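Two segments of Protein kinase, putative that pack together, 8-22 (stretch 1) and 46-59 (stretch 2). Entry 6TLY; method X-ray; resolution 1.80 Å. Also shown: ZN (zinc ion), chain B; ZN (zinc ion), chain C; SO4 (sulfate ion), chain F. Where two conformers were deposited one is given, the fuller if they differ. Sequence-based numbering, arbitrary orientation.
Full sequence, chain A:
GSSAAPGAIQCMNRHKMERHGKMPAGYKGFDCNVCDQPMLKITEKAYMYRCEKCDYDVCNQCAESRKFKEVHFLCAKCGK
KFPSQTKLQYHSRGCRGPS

Stretch 1 8-22: AIQCMNRHKMERHGK
Stretch 2, residues 46-59: AYMYRCEKCDYDVC

Stretches 8-22 and 46-59 are joined by a shared zinc site at one end and a short antiparallel β-ladder at the other, burying 934 Å² in total. Stretch 2 is a hairpin, strands 48-51 and 56-59, with Tyr49 N to Val58 O at 2.8 Å and Cys51 N to Tyr56 O at 2.9 Å.

Stretch 1 enters extended. Ile9 (phi/psi -77/105; chi1 m, chi2 t) points toward stretch 2 and sets CD1 4.0 Å from Tyr49 CE2. A type I turn from Cys11 to Arg14 follows, with Met12 at -68/-22, Asn13 at -104/27 and Arg14 at 60/33; Cys11 N to His15 O, 3.0 Å, closes its base. The zinc ion of chain B (ZN) is bound by Cys11 SG (chi1 p) at 2.5 Å, His15 ND1 at 2.1 Å, Cys51 SG (chi1 t) at 2.4 Å and Cys54 SG (chi1 m) at 2.4 Å, so each stretch supplies two ligands. The knuckle folds back on its sulfur: His15 N donates to Cys11 SG at 3.3 Å.

Met12 (m, t, p) sets CG over the face of the Tyr56 ring, 4.0 Å from its centroid, with SD oblique to it. Asn13 (chi1 m, chi2 -63°) instead uses its amide, ND2 donating to Cys54 SG at 3.3 Å, which suits a metal-bound sulfur. The His15 ring (chi1 m, chi2 116°) carries Lys53 CD 3.8 Å from its centroid, almost on the ring normal.

From Lys16 the chain is extended, and Lys16 turns away into solvent. Met17 (-102/150; m, t, p) is buried, its slender thioether reaching into the hairpin: CE lies 3.5 Å from Tyr56 CD2 and 3.7 Å from Val58 CG1.

Strand 18-20 then pairs antiparallel with strand 48-51, their axes at 140°. Glu18 N to Arg50 O, 3.0 Å, and Arg50 N to Glu18 O, 2.9 Å, form one hydrogen-bonded pair; His20 N to Met48 O, 2.8 Å, with a weak return from Met48 N to His20 O, 3.4 Å, forms another. Between them Arg19 faces Tyr49 in a non-hydrogen-bonded pair, CA to CA 4.4 Å. On their shared face, Arg19 (t, t, p) sets CG over the Tyr49 ring (chi1 m, chi2 84°), 4.2 Å from its centroid. The opposite face carries Glu18, His20, Met48 and Arg50; His20 (chi1 m, chi2 -87°) places CB 3.7 Å from Met48 CG. Just beyond this last pair, Gly21 (-104/-3) has CA 4.4 Å from Tyr47 CB.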

# COMPACT_ATOMS: atom_id res chain seq x y z
N ALA A 8 2.70 2.94 -13.96
CA ALA A 8 2.27 4.19 -13.25
C ALA A 8 2.39 4.06 -11.71
O ALA A 8 2.60 2.92 -11.33
CB ALA A 8 0.85 4.49 -13.65
N ILE A 9 2.29 5.11 -10.90
CA ILE A 9 2.43 4.80 -9.45
C ILE A 9 1.13 4.16 -8.95
O ILE A 9 0.19 4.87 -8.64
CB ILE A 9 2.89 5.99 -8.61
CG1 ILE A 9 4.23 6.51 -9.11
CG2 ILE A 9 2.96 5.57 -7.16
CD1 ILE A 9 4.81 7.56 -8.25
N GLN A 10 1.19 2.86 -8.75
CA GLN A 10 0.01 2.07 -8.42
C GLN A 10 0.26 1.13 -7.23
O GLN A 10 1.38 0.81 -6.93
CB GLN A 10 -0.37 1.26 -9.66
N CYS A 11 -0.83 0.66 -6.64
CA CYS A 11 -0.76 -0.34 -5.56
C CYS A 11 -0.69 -1.75 -6.17
O CYS A 11 -0.64 -1.89 -7.35
CB CYS A 11 -1.99 -0.22 -4.68
SG CYS A 11 -3.44 -0.82 -5.56
N MET A 12 -0.72 -2.78 -5.33
CA MET A 12 -0.63 -4.15 -5.85
C MET A 12 -1.87 -4.56 -6.64
O MET A 12 -1.79 -5.51 -7.42
CB MET A 12 -0.44 -5.18 -4.71
CG MET A 12 0.62 -4.82 -3.71
SD MET A 12 0.73 -6.06 -2.40
CE MET A 12 1.84 -7.21 -3.16
N ASN A 13 -3.01 -3.89 -6.41
CA ASN A 13 -4.25 -4.20 -7.10
C ASN A 13 -4.61 -3.20 -8.21
O ASN A 13 -5.79 -3.02 -8.51
CB ASN A 13 -5.38 -4.38 -6.09
CG ASN A 13 -5.05 -5.53 -5.17
OD1 ASN A 13 -4.95 -6.68 -5.62
ND2 ASN A 13 -4.84 -5.27 -3.88
N ARG A 14 -3.58 -2.56 -8.77
CA ARG A 14 -3.60 -1.63 -9.89
C ARG A 14 -4.47 -0.36 -9.71
O ARG A 14 -4.94 0.17 -10.70
CB ARG A 14 -3.98 -2.36 -11.19
CG ARG A 14 -3.00 -3.48 -11.48
CD ARG A 14 -3.20 -4.15 -12.84
NE ARG A 14 -2.26 -5.25 -13.04
CZ ARG A 14 -1.01 -5.10 -13.46
NH1 ARG A 14 -0.53 -3.89 -13.74
NH2 ARG A 14 -0.22 -6.16 -13.60
N HIS A 15 -4.58 0.16 -8.49
CA HIS A 15 -5.28 1.45 -8.26
C HIS A 15 -4.22 2.55 -8.22
O HIS A 15 -3.09 2.27 -7.84
CB HIS A 15 -6.03 1.50 -6.92
CG HIS A 15 -6.95 0.37 -6.67
ND1 HIS A 15 -6.76 -0.51 -5.66
CD2 HIS A 15 -8.07 -0.03 -7.30
CE1 HIS A 15 -7.71 -1.41 -5.68
NE2 HIS A 15 -8.51 -1.14 -6.68
N LYS A 16 -4.61 3.76 -8.57
CA LYS A 16 -3.66 4.89 -8.48
C LYS A 16 -3.46 5.23 -6.99
O LYS A 16 -4.41 5.19 -6.26
CB LYS A 16 -4.16 6.08 -9.30
CG LYS A 16 -3.59 7.43 -8.88
CD LYS A 16 -3.70 8.56 -9.85
CE LYS A 16 -3.09 9.83 -9.28
NZ LYS A 16 -2.75 10.81 -10.34
N MET A 17 -2.26 5.59 -6.59
CA MET A 17 -2.02 5.90 -5.17
C MET A 17 -1.97 7.41 -4.92
O MET A 17 -1.60 8.14 -5.82
CB MET A 17 -0.75 5.22 -4.70
CG MET A 17 -0.97 3.75 -4.54
SD MET A 17 0.44 2.90 -3.98
CE MET A 17 0.38 3.23 -2.24
N GLU A 18 -2.38 7.82 -3.72
CA GLU A 18 -2.39 9.23 -3.32
C GLU A 18 -1.06 9.58 -2.63
O GLU A 18 -0.65 8.85 -1.77
CB GLU A 18 -3.58 9.45 -2.37
CG GLU A 18 -3.89 10.89 -2.03
CD GLU A 18 -5.12 11.11 -1.15
OE1 GLU A 18 -6.01 10.27 -1.17
OE2 GLU A 18 -5.16 12.11 -0.42
N ARG A 19 -0.44 10.67 -3.05
CA ARG A 19 0.80 11.13 -2.39
C ARG A 19 0.40 11.91 -1.13
O ARG A 19 -0.50 12.75 -1.21
CB ARG A 19 1.63 11.98 -3.34
CG ARG A 19 2.91 12.53 -2.75
CD ARG A 19 3.77 13.29 -3.74
NE ARG A 19 3.02 14.42 -4.23
CZ ARG A 19 2.97 15.61 -3.66
NH1 ARG A 19 3.68 15.86 -2.58
NH2 ARG A 19 2.21 16.54 -4.19
N HIS A 20 1.03 11.61 -0.00
CA HIS A 20 0.81 12.33 1.25
C HIS A 20 2.12 13.04 1.60
O HIS A 20 3.13 12.40 1.93
CB HIS A 20 0.35 11.39 2.37
CG HIS A 20 -1.00 10.80 2.11
ND1 HIS A 20 -2.16 11.46 2.49
CD2 HIS A 20 -1.33 9.66 1.48
CE1 HIS A 20 -3.16 10.68 2.11
NE2 HIS A 20 -2.71 9.58 1.49
N GLY A 21 2.10 14.35 1.44
CA GLY A 21 3.27 15.17 1.72
C GLY A 21 3.21 15.94 3.02
O GLY A 21 4.18 16.60 3.39
N LYS A 22 2.10 15.82 3.71
CA LYS A 22 1.88 16.47 5.02
C LYS A 22 1.43 15.41 6.03
O LYS A 22 0.90 14.39 5.63
CB LYS A 22 0.88 17.63 4.90
N ALA A 46 11.39 12.37 3.08
CA ALA A 46 10.75 11.07 3.28
C ALA A 46 9.24 11.22 3.40
O ALA A 46 8.73 11.60 4.45
CB ALA A 46 11.31 10.40 4.53
N TYR A 47 8.54 10.94 2.31
CA TYR A 47 7.09 11.03 2.26
C TYR A 47 6.49 9.70 1.82
O TYR A 47 7.23 8.72 1.65
CB TYR A 47 6.59 12.26 1.46
CG TYR A 47 7.18 12.36 0.07
CD1 TYR A 47 8.45 12.86 -0.13
CD2 TYR A 47 6.44 11.99 -1.04
CE1 TYR A 47 9.00 12.95 -1.40
CE2 TYR A 47 6.96 12.10 -2.33
CZ TYR A 47 8.25 12.58 -2.50
OH TYR A 47 8.79 12.67 -3.77
N MET A 48 5.16 9.63 1.67
CA MET A 48 4.49 8.38 1.41
C MET A 48 3.42 8.44 0.33
O MET A 48 2.93 9.51 0.01
CB MET A 48 3.86 7.88 2.72
CG MET A 48 2.79 8.80 3.25
SD MET A 48 1.77 8.14 4.59
CE MET A 48 1.09 6.71 3.80
N TYR A 49 3.12 7.27 -0.20
CA TYR A 49 1.99 7.07 -1.12
C TYR A 49 1.07 6.03 -0.47
O TYR A 49 1.55 5.11 0.12
CB TYR A 49 2.51 6.61 -2.48
CG TYR A 49 3.24 7.66 -3.27
CD1 TYR A 49 4.58 7.93 -3.06
CD2 TYR A 49 2.60 8.37 -4.27
CE1 TYR A 49 5.26 8.87 -3.81
CE2 TYR A 49 3.26 9.31 -5.02
CZ TYR A 49 4.60 9.57 -4.80
OH TYR A 49 5.23 10.51 -5.54
N ARG A 50 -0.23 6.22 -0.61
CA ARG A 50 -1.16 5.25 0.01
C ARG A 50 -2.34 4.92 -0.90
O ARG A 50 -2.81 5.77 -1.61
CB ARG A 50 -1.67 5.79 1.35
CG ARG A 50 -2.63 4.88 2.10
CD ARG A 50 -3.15 5.35 3.44
NE ARG A 50 -4.25 4.60 3.98
CZ ARG A 50 -4.15 3.40 4.50
NH1 ARG A 50 -2.99 2.79 4.56
NH2 ARG A 50 -5.22 2.81 4.97
N CYS A 51 -2.73 3.65 -0.87
CA CYS A 51 -4.02 3.24 -1.42
C CYS A 51 -4.93 2.90 -0.23
O CYS A 51 -4.69 1.91 0.44
CB CYS A 51 -3.94 2.05 -2.33
SG CYS A 51 -5.62 1.64 -2.86
N GLU A 52 -5.93 3.74 -0.00
CA GLU A 52 -6.81 3.63 1.16
C GLU A 52 -7.65 2.37 1.10
O GLU A 52 -7.76 1.66 2.09
CB GLU A 52 -7.70 4.87 1.28
CG GLU A 52 -8.53 4.88 2.57
CD GLU A 52 -7.73 4.83 3.86
OE1 GLU A 52 -6.85 5.71 4.04
OE2 GLU A 52 -7.98 3.94 4.70
N LYS A 53 -8.15 2.04 -0.09
CA LYS A 53 -9.00 0.86 -0.24
C LYS A 53 -8.22 -0.46 -0.07
O LYS A 53 -8.82 -1.46 0.31
CB LYS A 53 -9.80 0.90 -1.55
CG LYS A 53 -8.97 0.74 -2.79
CD LYS A 53 -9.40 1.69 -3.91
CE LYS A 53 -10.76 1.37 -4.49
NZ LYS A 53 -11.00 2.12 -5.75
N CYS A 54 -6.90 -0.45 -0.29
CA CYS A 54 -6.08 -1.65 -0.09
C CYS A 54 -5.32 -1.65 1.22
O CYS A 54 -4.68 -2.67 1.52
CB CYS A 54 -5.11 -1.83 -1.26
SG CYS A 54 -5.90 -2.29 -2.83
N ASP A 55 -5.26 -0.51 1.96
CA ASP A 55 -4.44 -0.32 3.18
C ASP A 55 -2.98 -0.64 2.80
O ASP A 55 -2.34 -1.51 3.39
CB ASP A 55 -4.89 -1.20 4.36
CG ASP A 55 -4.07 -0.95 5.62
OD1 ASP A 55 -3.66 0.20 5.83
OD2 ASP A 55 -3.83 -1.92 6.37
N TYR A 56 -2.52 0.01 1.73
CA TYR A 56 -1.18 -0.20 1.16
C TYR A 56 -0.40 1.11 1.28
O TYR A 56 -0.82 2.07 0.71
CB TYR A 56 -1.30 -0.62 -0.29
CG TYR A 56 -0.03 -1.02 -0.97
CD1 TYR A 56 0.68 -2.13 -0.56
CD2 TYR A 56 0.46 -0.30 -2.03
CE1 TYR A 56 1.84 -2.53 -1.21
CE2 TYR A 56 1.62 -0.68 -2.69
CZ TYR A 56 2.32 -1.79 -2.27
OH TYR A 56 3.44 -2.15 -2.93
N ASP A 57 0.68 1.06 2.03
CA ASP A 57 1.54 2.22 2.32
C ASP A 57 2.94 1.99 1.80
O ASP A 57 3.54 0.99 2.14
CB ASP A 57 1.68 2.37 3.83
CG ASP A 57 0.40 2.73 4.51
OD1 ASP A 57 -0.33 3.58 3.96
OD2 ASP A 57 0.10 2.14 5.58
N VAL A 58 3.41 2.89 0.99
CA VAL A 58 4.81 2.81 0.46
C VAL A 58 5.61 4.15 0.62
O VAL A 58 5.14 5.39 0.45
CB VAL A 58 4.77 2.33 -1.00
CG1 VAL A 58 4.08 3.32 -1.91
CG2 VAL A 58 6.13 1.98 -1.55
N CYS A 59 6.93 4.01 0.84
CA CYS A 59 7.79 5.21 0.94
C CYS A 59 7.95 5.84 -0.47
O CYS A 59 7.69 5.17 -1.48
CB CYS A 59 9.16 4.87 1.57
SG CYS A 59 10.31 3.97 0.48
ZN ZN B . -5.39 -0.39 -4.12
ZN ZN C . 10.11 1.65 0.64
S SO4 F . -11.97 -0.74 -8.34
O1 SO4 F . -13.38 -0.48 -8.69
O2 SO4 F . -11.14 0.38 -8.78
O3 SO4 F . -11.49 -1.95 -9.00
O4 SO4 F . -11.86 -0.89 -6.89